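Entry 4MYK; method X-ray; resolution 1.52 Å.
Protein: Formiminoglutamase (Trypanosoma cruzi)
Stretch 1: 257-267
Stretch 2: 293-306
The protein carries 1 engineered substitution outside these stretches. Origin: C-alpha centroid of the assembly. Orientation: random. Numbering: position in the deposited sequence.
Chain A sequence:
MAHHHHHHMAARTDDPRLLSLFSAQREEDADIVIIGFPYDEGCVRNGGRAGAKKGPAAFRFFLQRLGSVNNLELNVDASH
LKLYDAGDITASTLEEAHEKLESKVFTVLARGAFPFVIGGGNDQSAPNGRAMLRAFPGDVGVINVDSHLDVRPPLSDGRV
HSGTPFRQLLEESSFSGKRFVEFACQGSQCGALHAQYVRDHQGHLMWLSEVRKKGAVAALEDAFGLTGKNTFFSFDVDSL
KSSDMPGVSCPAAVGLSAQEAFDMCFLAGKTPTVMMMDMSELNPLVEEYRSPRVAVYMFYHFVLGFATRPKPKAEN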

ATOM      1  N   SER A 257       4.760   0.932  -7.873  1.00 14.40           N
ATOM      2  CA  SER A 257       4.033  -0.151  -7.242  1.00 15.53           C
ATOM      3  C   SER A 257       4.637  -1.486  -7.685  1.00 14.46           C
ATOM      4  O   SER A 257       5.393  -1.554  -8.657  1.00 13.93           O
ATOM      5  CB  SER A 257       2.547  -0.087  -7.591  1.00 15.91           C
ATOM      6  OG  SER A 257       2.336  -0.351  -8.963  1.00 15.56           O
ATOM      7  N   ALA A 258       4.310  -2.545  -6.958  1.00 13.41           N
ATOM      8  CA  ALA A 258       4.794  -3.868  -7.315  1.00 15.16           C
ATOM      9  C   ALA A 258       4.346  -4.258  -8.734  1.00 13.85           C
ATOM     10  O   ALA A 258       5.150  -4.759  -9.515  1.00 16.62           O
ATOM     11  CB  ALA A 258       4.352  -4.923  -6.254  1.00 12.78           C
ATOM     12  N   GLN A 259       3.082  -4.003  -9.075  1.00 15.40           N
ATOM     13  CA  GLN A 259       2.572  -4.302 -10.423  1.00 13.81           C
ATOM     14  C   GLN A 259       3.345  -3.568 -11.525  1.00 15.27           C
ATOM     15  O   GLN A 259       3.645  -4.139 -12.573  1.00 14.55           O
ATOM     16  CB  GLN A 259       1.081  -3.970 -10.532  1.00 16.42           C
ATOM     17  CG  GLN A 259       0.412  -4.553 -11.776  1.00 17.65           C
ATOM     18  CD  GLN A 259       0.625  -6.062 -11.901  1.00 19.02           C
ATOM     19  OE1 GLN A 259       0.196  -6.837 -11.043  1.00 20.91           O
ATOM     20  NE2 GLN A 259       1.282  -6.480 -12.973  1.00 19.86           N
ATOM     21  N   GLU A 260       3.648  -2.294 -11.288  1.00 14.67           N
ATOM     22  CA  GLU A 260       4.449  -1.515 -12.228  1.00 14.46           C
ATOM     23  C   GLU A 260       5.820  -2.146 -12.406  1.00 15.25           C
ATOM     24  O   GLU A 260       6.292  -2.311 -13.530  1.00 16.83           O
ATOM     25  CB  GLU A 260       4.595  -0.076 -11.741  1.00 15.77           C
ATOM     26  CG  GLU A 260       3.312   0.726 -11.807  1.00 15.76           C
ATOM     27  CD  GLU A 260       3.489   2.096 -11.200  1.00 19.89           C
ATOM     28  OE1 GLU A 260       4.157   2.187 -10.143  1.00 18.86           O
ATOM     29  OE2 GLU A 260       2.976   3.081 -11.781  1.00 22.40           O
ATOM     30  N   ALA A 261       6.446  -2.502 -11.287  1.00 15.07           N
ATOM     31  CA  ALA A 261       7.734  -3.180 -11.293  1.00 15.24           C
ATOM     32  C   ALA A 261       7.687  -4.441 -12.160  1.00 13.77           C
ATOM     33  O   ALA A 261       8.515  -4.612 -13.054  1.00 15.72           O
ATOM     34  CB  ALA A 261       8.158  -3.513  -9.876  1.00 16.14           C
ATOM     35  N   PHE A 262       6.720  -5.316 -11.896  1.00 14.47           N
ATOM     36  CA  PHE A 262       6.528  -6.530 -12.688  1.00 13.45           C
ATOM     37  C   PHE A 262       6.362  -6.194 -14.166  1.00 17.13           C
ATOM     38  O   PHE A 262       7.035  -6.769 -15.021  1.00 16.96           O
ATOM     39  CB  PHE A 262       5.278  -7.277 -12.245  1.00 15.11           C
ATOM     40  CG  PHE A 262       5.330  -7.766 -10.840  1.00 15.34           C
ATOM     41  CD1 PHE A 262       6.487  -7.648 -10.095  1.00 15.48           C
ATOM     42  CD2 PHE A 262       4.214  -8.348 -10.259  1.00 13.33           C
ATOM     43  CE1 PHE A 262       6.533  -8.103  -8.790  1.00 17.75           C
ATOM     44  CE2 PHE A 262       4.247  -8.805  -8.964  1.00 14.58           C
ATOM     45  CZ  PHE A 262       5.410  -8.685  -8.222  1.00 18.15           C
ATOM     46  N   ASP A 263       5.444  -5.278 -14.459  1.00 14.07           N
ATOM     47  CA  ASP A 263       5.194  -4.860 -15.831  1.00 14.79           C
ATOM     48  C   ASP A 263       6.453  -4.332 -16.517  1.00 16.36           C
ATOM     49  O   ASP A 263       6.649  -4.552 -17.714  1.00 16.52           O
ATOM     50  CB  ASP A 263       4.100  -3.799 -15.877  1.00 15.89           C
ATOM     51  CG  ASP A 263       2.718  -4.361 -15.575  1.00 16.94           C
ATOM     52  OD1 ASP A 263       2.611  -5.551 -15.236  1.00 18.63           O
ATOM     53  OD2 ASP A 263       1.736  -3.603 -15.681  1.00 19.21           O
ATOM     54  N   MET A 264       7.294  -3.627 -15.762  1.00 12.62           N
ATOM     55  CA  MET A 264       8.538  -3.082 -16.308  1.00 15.42           C
ATOM     56  C   MET A 264       9.574  -4.168 -16.548  1.00 14.65           C
ATOM     57  O   MET A 264      10.322  -4.121 -17.523  1.00 18.59           O
ATOM     58  CB  MET A 264       9.135  -2.036 -15.369  1.00 18.20           C
ATOM     59  CG  MET A 264       8.346  -0.748 -15.252  1.00 14.19           C
ATOM     60  SD  MET A 264       8.974   0.229 -13.871  1.00 16.18           S
ATOM     61  CE  MET A 264      10.660   0.527 -14.400  1.00 14.18           C
ATOM     62  N   CYS A 265       9.635  -5.134 -15.640  1.00 14.90           N
ATOM     63  CA  CYS A 265      10.532  -6.273 -15.801  1.00 14.70           C
ATOM     64  C   CYS A 265      10.145  -7.146 -17.005  1.00 16.33           C
ATOM     65  O   CYS A 265      11.015  -7.621 -17.730  1.00 14.50           O
ATOM     66  CB  CYS A 265      10.602  -7.093 -14.513  1.00 16.23           C
ATOM     67  SG  CYS A 265      11.556  -6.256 -13.242  1.00 14.39           S
ATOM     68  N   PHE A 266       8.842  -7.329 -17.218  1.00 15.69           N
ATOM     69  CA  PHE A 266       8.363  -8.040 -18.398  1.00 15.68           C
ATOM     70  C   PHE A 266       8.788  -7.330 -19.693  1.00 18.76           C
ATOM     71  O   PHE A 266       9.250  -7.973 -20.637  1.00 18.08           O
ATOM     72  CB  PHE A 266       6.849  -8.199 -18.358  1.00 16.21           C
ATOM     73  CG  PHE A 266       6.309  -9.141 -19.412  1.00 19.95           C
ATOM     74  CD1 PHE A 266       6.043  -8.694 -20.696  1.00 20.99           C
ATOM     75  CD2 PHE A 266       6.068 -10.473 -19.112  1.00 17.39           C
ATOM     76  CE1 PHE A 266       5.547  -9.564 -21.663  1.00 23.85           C
ATOM     77  CE2 PHE A 266       5.572 -11.342 -20.071  1.00 21.26           C
ATOM     78  CZ  PHE A 266       5.316 -10.891 -21.346  1.00 18.90           C
ATOM     79  N   LEU A 267       8.628  -6.009 -19.740  1.00 18.98           N
ATOM     80  CA  LEU A 267       9.041  -5.245 -20.916  1.00 19.87           C
ATOM     81  C   LEU A 267      10.526  -5.460 -21.179  1.00 19.71           C
ATOM     82  O   LEU A 267      10.916  -5.822 -22.283  1.00 20.56           O
ATOM     83  CB  LEU A 267       8.726  -3.747 -20.748  1.00 19.35           C
ATOM     84  CG  LEU A 267       9.160  -2.750 -21.840  1.00 20.89           C
ATOM     85  CD1 LEU A 267       8.481  -3.035 -23.168  1.00 18.83           C
ATOM     86  CD2 LEU A 267       8.874  -1.316 -21.392  1.00 20.47           C
ATOM     87  N   ARG A 293       9.707 -11.855  -1.868  1.00 13.34           N
ATOM     88  CA  ARG A 293       8.729 -12.371  -2.824  1.00 15.34           C
ATOM     89  C   ARG A 293       8.592 -11.425  -4.010  1.00 11.69           C
ATOM     90  O   ARG A 293       8.570 -11.850  -5.156  1.00 12.32           O
ATOM     91  CB  ARG A 293       7.367 -12.617  -2.162  1.00 12.96           C
ATOM     92  CG  ARG A 293       7.386 -13.707  -1.095  1.00 19.01           C
ATOM     93  CD  ARG A 293       5.985 -14.065  -0.613  1.00 22.72           C
ATOM     94  NE  ARG A 293       5.140 -14.559  -1.703  1.00 25.46           N
ATOM     95  CZ  ARG A 293       4.753 -15.823  -1.836  1.00 25.29           C
ATOM     96  NH1 ARG A 293       5.128 -16.733  -0.948  1.00 26.63           N
ATOM     97  NH2 ARG A 293       3.988 -16.181  -2.855  1.00 27.11           N
ATOM     98  N   VAL A 294       8.505 -10.129  -3.736  1.00 12.38           N
ATOM     99  CA  VAL A 294       8.393  -9.160  -4.823  1.00 13.17           C
ATOM    100  C   VAL A 294       9.598  -9.245  -5.759  1.00 15.25           C
ATOM    101  O   VAL A 294       9.445  -9.205  -6.984  1.00 14.56           O
ATOM    102  CB  VAL A 294       8.231  -7.729  -4.304  1.00 14.77           C
ATOM    103  CG1 VAL A 294       8.357  -6.721  -5.450  1.00 12.87           C
ATOM    104  CG2 VAL A 294       6.895  -7.593  -3.570  1.00 12.75           C
ATOM    105  N   ALA A 295      10.786  -9.378  -5.169  1.00 15.82           N
ATOM    106  CA  ALA A 295      12.043  -9.406  -5.914  1.00 13.89           C
ATOM    107  C   ALA A 295      12.084 -10.607  -6.849  1.00 16.43           C
ATOM    108  O   ALA A 295      12.458 -10.479  -8.018  1.00 15.83           O
ATOM    109  CB  ALA A 295      13.231  -9.422  -4.959  1.00 12.07           C
ATOM    110  N   VAL A 296      11.687 -11.771  -6.332  1.00 14.63           N
ATOM    111  CA  VAL A 296      11.629 -12.990  -7.147  1.00 14.38           C
ATOM    112  C   VAL A 296      10.570 -12.859  -8.246  1.00 15.39           C
ATOM    113  O   VAL A 296      10.793 -13.275  -9.380  1.00 15.87           O
ATOM    114  CB  VAL A 296      11.394 -14.272  -6.286  1.00 14.84           C
ATOM    115  CG1 VAL A 296      11.131 -15.478  -7.167  1.00 14.71           C
ATOM    116  CG2 VAL A 296      12.591 -14.537  -5.358  1.00 16.11           C
ATOM    117  N   TYR A 297       9.430 -12.262  -7.910  1.00 13.58           N
ATOM    118  CA  TYR A 297       8.363 -12.062  -8.883  1.00 14.22           C
ATOM    119  C   TYR A 297       8.759 -11.085  -9.984  1.00 14.99           C
ATOM    120  O   TYR A 297       8.341 -11.220 -11.128  1.00 15.21           O
ATOM    121  CB  TYR A 297       7.079 -11.603  -8.196  1.00 16.50           C
ATOM    122  CG  TYR A 297       6.250 -12.747  -7.640  1.00 15.72           C
ATOM    123  CD1 TYR A 297       5.927 -13.841  -8.436  1.00 14.82           C
ATOM    124  CD2 TYR A 297       5.784 -12.729  -6.332  1.00 16.19           C
ATOM    125  CE1 TYR A 297       5.175 -14.888  -7.938  1.00 18.93           C
ATOM    126  CE2 TYR A 297       5.025 -13.770  -5.829  1.00 15.57           C
ATOM    127  CZ  TYR A 297       4.725 -14.849  -6.635  1.00 20.59           C
ATOM    128  OH  TYR A 297       3.965 -15.891  -6.147  1.00 23.40           O
ATOM    129  N   MET A 298       9.579 -10.105  -9.633  1.00 16.42           N
ATOM    130  CA  MET A 298      10.142  -9.191 -10.620  1.00 14.09           C
ATOM    131  C   MET A 298      11.044  -9.924 -11.624  1.00 15.36           C
ATOM    132  O   MET A 298      10.937  -9.719 -12.839  1.00 16.47           O
ATOM    133  CB  MET A 298      10.913  -8.078  -9.916  1.00 11.89           C
ATOM    134  CG  MET A 298      10.038  -6.994  -9.325  1.00 12.92           C
ATOM    135  SD  MET A 298      10.968  -5.765  -8.379  1.00 15.77           S
ATOM    136  CE  MET A 298      12.022  -5.036  -9.632  1.00 15.28           C
ATOM    137  N   PHE A 299      11.946 -10.758 -11.109  1.00 14.26           N
ATOM    138  CA  PHE A 299      12.809 -11.616 -11.939  1.00 14.60           C
ATOM    139  C   PHE A 299      11.960 -12.578 -12.781  1.00 14.68           C
ATOM    140  O   PHE A 299      12.220 -12.805 -13.960  1.00 15.46           O
ATOM    141  CB  PHE A 299      13.783 -12.395 -11.040  1.00 15.27           C
ATOM    142  CG  PHE A 299      14.515 -13.513 -11.742  1.00 14.52           C
ATOM    143  CD1 PHE A 299      15.564 -13.239 -12.601  1.00 15.33           C
ATOM    144  CD2 PHE A 299      14.159 -14.839 -11.524  1.00 13.88           C
ATOM    145  CE1 PHE A 299      16.229 -14.262 -13.248  1.00 15.34           C
ATOM    146  CE2 PHE A 299      14.823 -15.866 -12.164  1.00 13.41           C
ATOM    147  CZ  PHE A 299      15.858 -15.579 -13.021  1.00 17.55           C
ATOM    148  N   TYR A 300      10.941 -13.139 -12.144  1.00 15.08           N
ATOM    149  CA  TYR A 300       9.987 -14.015 -12.798  1.00 15.16           C
ATOM    150  C   TYR A 300       9.371 -13.365 -14.043  1.00 14.95           C
ATOM    151  O   TYR A 300       9.299 -13.981 -15.101  1.00 16.24           O
ATOM    152  CB  TYR A 300       8.892 -14.414 -11.800  1.00 15.99           C
ATOM    153  CG  TYR A 300       7.688 -15.060 -12.442  1.00 18.37           C
ATOM    154  CD1 TYR A 300       7.773 -16.332 -12.994  1.00 20.06           C
ATOM    155  CD2 TYR A 300       6.470 -14.402 -12.501  1.00 17.04           C
ATOM    156  CE1 TYR A 300       6.681 -16.929 -13.591  1.00 17.65           C
ATOM    157  CE2 TYR A 300       5.373 -14.986 -13.102  1.00 17.02           C
ATOM    158  CZ  TYR A 300       5.485 -16.254 -13.645  1.00 19.25           C
ATOM    159  OH  TYR A 300       4.397 -16.855 -14.244  1.00 18.83           O
ATOM    160  N   HIS A 301       8.930 -12.119 -13.909  1.00 15.43           N
ATOM    161  CA  HIS A 301       8.315 -11.400 -15.017  1.00 13.25           C
ATOM    162  C   HIS A 301       9.357 -11.126 -16.085  1.00 16.49           C
ATOM    163  O   HIS A 301       9.072 -11.235 -17.280  1.00 16.30           O
ATOM    164  CB  HIS A 301       7.673 -10.092 -14.533  1.00 16.31           C
ATOM    165  CG  HIS A 301       6.305 -10.276 -13.945  1.00 17.36           C
ATOM    166  ND1 HIS A 301       6.099 -10.658 -12.637  1.00 15.88           N
ATOM    167  CD2 HIS A 301       5.073 -10.150 -14.496  1.00 16.94           C
ATOM    168  CE1 HIS A 301       4.801 -10.755 -12.406  1.00 18.37           C
ATOM    169  NE2 HIS A 301       4.156 -10.454 -13.518  1.00 18.02           N
ATOM    170  N   PHE A 302      10.568 -10.774 -15.660  1.00 14.67           N
ATOM    171  CA  PHE A 302      11.642 -10.600 -16.618  1.00 14.81           C
ATOM    172  C   PHE A 302      11.802 -11.881 -17.432  1.00 16.90           C
ATOM    173  O   PHE A 302      11.861 -11.841 -18.660  1.00 17.40           O
ATOM    174  CB  PHE A 302      12.988 -10.260 -15.966  1.00 16.77           C
ATOM    175  CG  PHE A 302      14.132 -10.415 -16.922  1.00 17.72           C
ATOM    176  CD1 PHE A 302      14.455  -9.392 -17.803  1.00 20.31           C
ATOM    177  CD2 PHE A 302      14.813 -11.618 -17.017  1.00 17.31           C
ATOM    178  CE1 PHE A 302      15.464  -9.550 -18.734  1.00 18.80           C
ATOM    179  CE2 PHE A 302      15.823 -11.782 -17.936  1.00 17.17           C
ATOM    180  CZ  PHE A 302      16.149 -10.746 -18.797  1.00 18.32           C
ATOM    181  N   VAL A 303      11.894 -13.008 -16.729  1.00 14.70           N
ATOM    182  CA  VAL A 303      12.073 -14.315 -17.344  1.00 15.27           C
ATOM    183  C   VAL A 303      10.977 -14.632 -18.371  1.00 17.87           C
ATOM    184  O   VAL A 303      11.269 -15.135 -19.459  1.00 19.87           O
ATOM    185  CB  VAL A 303      12.120 -15.417 -16.280  1.00 17.71           C
ATOM    186  CG1 VAL A 303      11.953 -16.794 -16.921  1.00 19.60           C
ATOM    187  CG2 VAL A 303      13.419 -15.329 -15.486  1.00 17.58           C
ATOM    188  N   LEU A 304       9.727 -14.334 -18.027  1.00 16.74           N
ATOM    189  CA  LEU A 304       8.615 -14.483 -18.958  1.00 17.40           C
ATOM    190  C   LEU A 304       8.788 -13.612 -20.201  1.00 17.37           C
ATOM    191  O   LEU A 304       8.523 -14.055 -21.316  1.00 18.78           O
ATOM    192  CB  LEU A 304       7.302 -14.114 -18.279  1.00 17.45           C
ATOM    193  CG  LEU A 304       6.708 -15.126 -17.305  1.00 16.85           C
ATOM    194  CD1 LEU A 304       5.380 -14.616 -16.800  1.00 19.22           C
ATOM    195  CD2 LEU A 304       6.533 -16.466 -17.981  1.00 18.94           C
ATOM    196  N   GLY A 305       9.207 -12.366 -20.003  1.00 16.91           N
ATOM    197  CA  GLY A 305       9.420 -11.454 -21.108  1.00 17.84           C
ATOM    198  C   GLY A 305      10.505 -11.988 -22.017  1.00 20.40           C
ATOM    199  O   GLY A 305      10.405 -11.922 -23.245  1.00 18.99           O
ATOM    200  N   PHE A 306      11.548 -12.523 -21.394  1.00 16.57           N
ATOM    201  CA  PHE A 306      12.684 -13.084 -22.116  1.00 19.73           C
ATOM    202  C   PHE A 306      12.244 -14.251 -22.995  1.00 20.05           C
ATOM    203  O   PHE A 306      12.663 -14.375 -24.150  1.00 20.87           O
ATOM    204  CB  PHE A 306      13.740 -13.548 -21.124  1.00 16.77           C
ATOM    205  CG  PHE A 306      15.091 -13.750 -21.729  1.00 17.06           C
ATOM    206  CD1 PHE A 306      15.968 -12.680 -21.881  1.00 18.69           C
ATOM    207  CD2 PHE A 306      15.494 -15.010 -22.141  1.00 17.28           C
ATOM    208  CE1 PHE A 306      17.222 -12.863 -22.434  1.00 17.68           C
ATOM    209  CE2 PHE A 306      16.742 -15.201 -22.694  1.00 18.24           C
ATOM    210  CZ  PHE A 306      17.612 -14.122 -22.837  1.00 17.52           C
TER
HETATM  211  O   HOH W   1       1.413  -9.495 -14.459  1.00 23.43           O

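Near Gly-305 the two helices come so close that backbone meets backbone: the CA atoms of Phe-266 and Gly-305 lie 4.5 Å apart, and no conventional hydrogen bond crosses the interface. Three CA-H...O contacts mark the approach. Phe-302 CA lies 3.2 Å from Cys-265 O, Phe-266 CA 3.5 Å from His-301 O, and Gly-305 CA 3.5 Å from Phe-266 O, with angles at hydrogen of 148-153°. Glycine suits this spot, since an ideal CB on Gly-305 would fall 2.2 Å from Phe-266 O, a clash. Gly-305 CA also sits over the face of the Phe-266 ring, 4.0 Å from its centroid and 9° off the normal.

The helices, 258-267 and 293-306, run in broadly the same direction, crossing at -32° with their axes 6.9 Å apart at closest approach. The nearest CA pairs grow farther apart toward the start of the stretches, reaching 6.9 Å between Ala-258 CA and Val-294 CA, where the closest side-chain atoms, Ala-258 CB and Val-294 CG1, are 4.5 Å apart.

Phe-262 is the knob of this packing, set among Val-294, Tyr-297, Met-298 and His-301. Its CZ reaches Tyr-297 CB at 3.4 Å, while Met-298 CG approaches Phe-262 CD1 at the ring edge at 3.7 Å. The Phe-262 and His-301 rings are nearly parallel (17°) but slid apart, so they barely overlap; instead, Phe-262 CB stands 3.4 Å from the imidazole centroid, 4° off its normal, a CH-pi contact. A hydrogen bond from His-301 ND1 to Tyr-297 O, 2.8 Å long, helps fix that imidazole. On its other nitrogen, His-301 NE2 is hydrogen-bonded to a water at 3.1 Å, and that water accepts a weak bond from Gln-259 NE2 at 3.4 Å, linking the stretches indirectly.

Apolar contacts extend the seam: Ala-261 CB meets Met-298 SD at 3.9 Å, and Cys-265 SG meets Met-298 CE at 3.8 Å. Altogether 601 Å² is buried, summed over both sides.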